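Local atomic coordinates of ykuJ (Bacillus subtilis, PDB entry 2FFG), a protein that is of unknown function but belongs to the DUF1797 family and folds as a four-stranded antiparallel sheet with two helices. Residues Glu30-Phe42 with Thr47-Pro59. Numbering follows the deposited sequence.
Sequences EVNGEKICSVKYF and TFELTVFQKGEKP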
# COMPACT_ATOMS: atom_id res chain seq x y z
N GLU A 30 -1.80 -10.48 3.63
CA GLU A 30 -2.18 -11.80 3.17
C GLU A 30 -0.97 -12.63 2.82
O GLU A 30 0.11 -12.11 2.55
CB GLU A 30 -3.13 -11.69 1.98
CG GLU A 30 -2.70 -10.74 0.89
CD GLU A 30 -3.71 -10.66 -0.24
OE1 GLU A 30 -4.87 -10.24 -0.00
OE2 GLU A 30 -3.35 -11.03 -1.38
N VAL A 31 -1.16 -13.94 2.86
CA VAL A 31 -0.13 -14.90 2.53
C VAL A 31 -0.75 -15.81 1.48
O VAL A 31 -1.77 -16.45 1.73
CB VAL A 31 0.26 -15.75 3.77
CG1 VAL A 31 1.16 -16.90 3.35
CG2 VAL A 31 0.97 -14.89 4.78
N ASN A 32 -0.16 -15.83 0.29
CA ASN A 32 -0.67 -16.68 -0.79
C ASN A 32 -2.09 -16.30 -1.22
O ASN A 32 -2.95 -17.16 -1.39
CB ASN A 32 -0.62 -18.15 -0.35
CG ASN A 32 -0.76 -19.11 -1.50
OD1 ASN A 32 -0.11 -18.96 -2.54
ND2 ASN A 32 -1.61 -20.13 -1.33
N GLY A 33 -2.32 -15.00 -1.40
CA GLY A 33 -3.63 -14.51 -1.82
C GLY A 33 -4.74 -14.54 -0.78
O GLY A 33 -5.83 -14.05 -1.03
N GLU A 34 -4.46 -15.11 0.38
CA GLU A 34 -5.46 -15.20 1.44
C GLU A 34 -5.25 -14.19 2.58
O GLU A 34 -4.16 -14.08 3.13
CB GLU A 34 -5.48 -16.62 2.00
CG GLU A 34 -6.46 -16.84 3.13
CD GLU A 34 -6.30 -18.20 3.77
OE1 GLU A 34 -5.13 -18.61 4.01
OE2 GLU A 34 -7.32 -18.87 4.05
N LYS A 35 -6.31 -13.48 2.93
CA LYS A 35 -6.25 -12.50 4.01
C LYS A 35 -6.04 -13.19 5.35
O LYS A 35 -6.89 -13.96 5.79
CB LYS A 35 -7.54 -11.67 4.06
CG LYS A 35 -7.76 -10.75 2.87
CD LYS A 35 -9.19 -10.24 2.86
CE LYS A 35 -9.40 -9.16 1.80
NZ LYS A 35 -9.12 -9.64 0.43
N ILE A 36 -4.91 -12.91 5.99
CA ILE A 36 -4.61 -13.50 7.29
C ILE A 36 -5.07 -12.54 8.38
O ILE A 36 -5.65 -12.97 9.38
CB ILE A 36 -3.10 -13.74 7.46
CG1 ILE A 36 -2.61 -14.70 6.38
CG2 ILE A 36 -2.83 -14.32 8.84
CD1 ILE A 36 -3.23 -16.12 6.33
N CYS A 37 -4.82 -11.25 8.17
CA CYS A 37 -5.21 -10.23 9.13
C CYS A 37 -5.25 -8.81 8.53
O CYS A 37 -4.74 -8.55 7.44
CB CYS A 37 -4.25 -10.24 10.33
SG CYS A 37 -2.54 -9.74 9.95
N SER A 38 -5.90 -7.89 9.24
CA SER A 38 -5.96 -6.51 8.80
C SER A 38 -5.63 -5.64 10.01
O SER A 38 -5.89 -6.01 11.16
CB SER A 38 -7.35 -6.17 8.27
OG SER A 38 -8.32 -6.26 9.29
N VAL A 39 -5.04 -4.48 9.75
CA VAL A 39 -4.71 -3.58 10.84
C VAL A 39 -5.32 -2.22 10.57
O VAL A 39 -5.28 -1.71 9.45
CB VAL A 39 -3.16 -3.45 11.01
CG1 VAL A 39 -2.53 -2.99 9.71
CG2 VAL A 39 -2.84 -2.45 12.12
N LYS A 40 -5.91 -1.64 11.60
CA LYS A 40 -6.53 -0.33 11.48
C LYS A 40 -5.84 0.62 12.46
O LYS A 40 -5.59 0.27 13.62
CB LYS A 40 -8.02 -0.44 11.81
CG LYS A 40 -8.83 0.80 11.50
CD LYS A 40 -10.32 0.49 11.60
CE LYS A 40 -11.17 1.67 11.17
NZ LYS A 40 -12.62 1.36 11.21
N TYR A 41 -5.49 1.80 11.97
CA TYR A 41 -4.82 2.78 12.81
C TYR A 41 -5.78 3.87 13.24
O TYR A 41 -6.38 4.55 12.40
CB TYR A 41 -3.65 3.43 12.07
CG TYR A 41 -2.94 4.46 12.91
CD1 TYR A 41 -2.16 4.07 14.00
CD2 TYR A 41 -3.06 5.82 12.64
CE1 TYR A 41 -1.51 5.01 14.80
CE2 TYR A 41 -2.41 6.78 13.44
CZ TYR A 41 -1.64 6.36 14.52
OH TYR A 41 -0.98 7.28 15.31
N PHE A 42 -5.94 4.04 14.55
CA PHE A 42 -6.81 5.08 15.08
C PHE A 42 -5.95 6.20 15.64
O PHE A 42 -5.21 6.00 16.60
CB PHE A 42 -7.70 4.53 16.20
CG PHE A 42 -8.64 3.46 15.76
CD1 PHE A 42 -8.21 2.15 15.59
CD2 PHE A 42 -9.97 3.76 15.50
CE1 PHE A 42 -9.09 1.16 15.16
CE2 PHE A 42 -10.86 2.77 15.07
CZ PHE A 42 -10.42 1.47 14.90
N THR A 47 -2.66 4.34 18.30
CA THR A 47 -2.84 2.90 18.38
C THR A 47 -3.29 2.14 17.14
O THR A 47 -3.94 2.66 16.24
CB THR A 47 -3.84 2.54 19.49
OG1 THR A 47 -5.15 2.98 19.11
CG2 THR A 47 -3.43 3.20 20.81
N PHE A 48 -2.93 0.86 17.12
CA PHE A 48 -3.27 -0.02 16.03
C PHE A 48 -4.23 -1.07 16.56
O PHE A 48 -4.12 -1.51 17.70
CB PHE A 48 -2.04 -0.72 15.49
CG PHE A 48 -1.02 0.21 14.91
CD1 PHE A 48 -0.20 0.97 15.74
CD2 PHE A 48 -0.87 0.33 13.54
CE1 PHE A 48 0.74 1.85 15.20
CE2 PHE A 48 0.06 1.20 12.99
CZ PHE A 48 0.86 1.96 13.82
N GLU A 49 -5.20 -1.44 15.73
CA GLU A 49 -6.14 -2.48 16.10
C GLU A 49 -5.94 -3.62 15.10
O GLU A 49 -6.16 -3.46 13.90
CB GLU A 49 -7.57 -1.97 16.03
CG GLU A 49 -8.59 -3.01 16.45
CD GLU A 49 -10.01 -2.57 16.22
OE1 GLU A 49 -10.38 -2.33 15.05
OE2 GLU A 49 -10.76 -2.46 17.21
N LEU A 50 -5.49 -4.76 15.60
CA LEU A 50 -5.26 -5.91 14.75
C LEU A 50 -6.45 -6.87 14.79
O LEU A 50 -6.90 -7.28 15.86
CB LEU A 50 -4.00 -6.63 15.19
CG LEU A 50 -3.59 -7.86 14.38
CD1 LEU A 50 -2.95 -7.44 13.06
CD2 LEU A 50 -2.61 -8.68 15.19
N THR A 51 -6.94 -7.22 13.61
CA THR A 51 -8.05 -8.15 13.47
C THR A 51 -7.51 -9.43 12.83
O THR A 51 -6.92 -9.39 11.75
CB THR A 51 -9.15 -7.52 12.59
OG1 THR A 51 -9.67 -6.36 13.25
CG2 THR A 51 -10.28 -8.50 12.36
N VAL A 52 -7.70 -10.55 13.53
CA VAL A 52 -7.21 -11.85 13.08
C VAL A 52 -8.38 -12.71 12.59
O VAL A 52 -9.28 -13.05 13.35
CB VAL A 52 -6.51 -12.60 14.23
CG1 VAL A 52 -5.86 -13.88 13.71
CG2 VAL A 52 -5.50 -11.69 14.91
N PHE A 53 -8.34 -13.08 11.32
CA PHE A 53 -9.43 -13.87 10.75
C PHE A 53 -9.38 -15.36 11.07
O PHE A 53 -8.31 -15.95 11.27
CB PHE A 53 -9.49 -13.65 9.23
CG PHE A 53 -9.63 -12.20 8.84
CD1 PHE A 53 -10.78 -11.49 9.16
CD2 PHE A 53 -8.59 -11.53 8.19
CE1 PHE A 53 -10.89 -10.12 8.86
CE2 PHE A 53 -8.68 -10.17 7.88
CZ PHE A 53 -9.83 -9.47 8.22
N GLN A 54 -10.56 -15.96 11.13
CA GLN A 54 -10.70 -17.39 11.37
C GLN A 54 -11.95 -17.82 10.60
O GLN A 54 -13.03 -17.25 10.81
CB GLN A 54 -10.86 -17.70 12.86
CG GLN A 54 -11.04 -19.19 13.14
CD GLN A 54 -11.20 -19.53 14.62
OE1 GLN A 54 -12.07 -18.97 15.31
NE2 GLN A 54 -10.38 -20.45 15.12
N LYS A 55 -11.81 -18.79 9.72
CA LYS A 55 -12.94 -19.28 8.92
C LYS A 55 -14.20 -19.66 9.71
O LYS A 55 -14.13 -20.35 10.73
CB LYS A 55 -12.50 -20.47 8.08
CG LYS A 55 -11.55 -20.14 6.94
CD LYS A 55 -11.34 -21.37 6.08
CE LYS A 55 -10.46 -21.09 4.88
NZ LYS A 55 -10.27 -22.31 4.07
N GLY A 56 -15.34 -19.21 9.21
CA GLY A 56 -16.61 -19.51 9.84
C GLY A 56 -16.76 -18.91 11.22
O GLY A 56 -17.76 -19.15 11.92
N GLU A 57 -15.79 -18.10 11.62
CA GLU A 57 -15.80 -17.48 12.93
C GLU A 57 -15.71 -15.96 12.89
O GLU A 57 -15.15 -15.39 11.96
CB GLU A 57 -14.63 -18.04 13.75
CG GLU A 57 -15.00 -18.44 15.16
CD GLU A 57 -15.98 -19.59 15.20
OE1 GLU A 57 -15.55 -20.76 15.06
OE2 GLU A 57 -17.19 -19.32 15.36
N LYS A 58 -16.28 -15.31 13.89
CA LYS A 58 -16.22 -13.86 14.00
C LYS A 58 -14.74 -13.57 14.31
O LYS A 58 -14.13 -14.23 15.14
CB LYS A 58 -17.12 -13.42 15.17
CG LYS A 58 -17.16 -11.95 15.47
CD LYS A 58 -18.16 -11.71 16.60
CE LYS A 58 -18.36 -10.23 16.90
NZ LYS A 58 -17.11 -9.60 17.40
N PRO A 59 -14.14 -12.57 13.63
CA PRO A 59 -12.73 -12.30 13.92
C PRO A 59 -12.44 -11.66 15.28
O PRO A 59 -13.27 -10.95 15.84
CB PRO A 59 -12.30 -11.41 12.75
CG PRO A 59 -13.55 -10.64 12.46
CD PRO A 59 -14.64 -11.70 12.55
O HOH W 1 -5.95 -15.72 10.36
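Tyr41 turns the edge of its ring onto the face of Phe48, a T-shaped pair with centroids 4.9 Å apart and planes inclined by 54°. Tyr41 CD1 stands over the middle of the Phe48 ring, 3.7 Å from Phe48 CZ. With CG anti to the carbonyl carbon (chi1 -62°), the Phe48 ring also offers its in-plane edge to Val39, whose CG2 lies 3.7 Å from Phe48 CD2. Further along the same face of the sheet, Leu50 CD1 reaches Cys37 SG at 3.9 Å. On the other face the Phe42 ring meets Glu49 with its edge, Phe42 CE1 lying 3.6 Å from Glu49 CB, and the carboxylate stands almost perpendicular to the ring. Phe53 stretches back beside the facing strand, setting CE2 near Cys37 CA and CZ near Ser38 OG. These side chains ride on an antiparallel beta hairpin, strands 34-42 and 47-54, the two inner strands of an antiparallel sheet that runs 25-31, 34-42, 47-54, 57-64. Ser38 with Thr51, Lys40 with Glu49 and Phe42 with Thr47 are hydrogen-bonded pairs; the straightest link runs from Thr51 N to Ser38 O (2.9 Å, 176° at the hydrogen). Toward the far end of strand 47-54 the ladder weakens: Phe53 N makes only a weak 3.3 Å hydrogen bond to Ile36 O, and a water donates to both Ile36 O and Phe53 O. There Ile36 and Cys37 both face Phe29 of strand 25-31, a classic beta bulge. Cutting Phe48 back to an alanine would remove the ring, and is likely to leave the Tyr41 edge without its aromatic partner and open a gap beside Val39 CG2. Helix 3-21 packs on Val39 and Tyr41, Tyr41 OH and Glu19 OE2 sharing a weak hydrogen bond, while helix 67-79 covers Leu50 through Glu73 and Ile74.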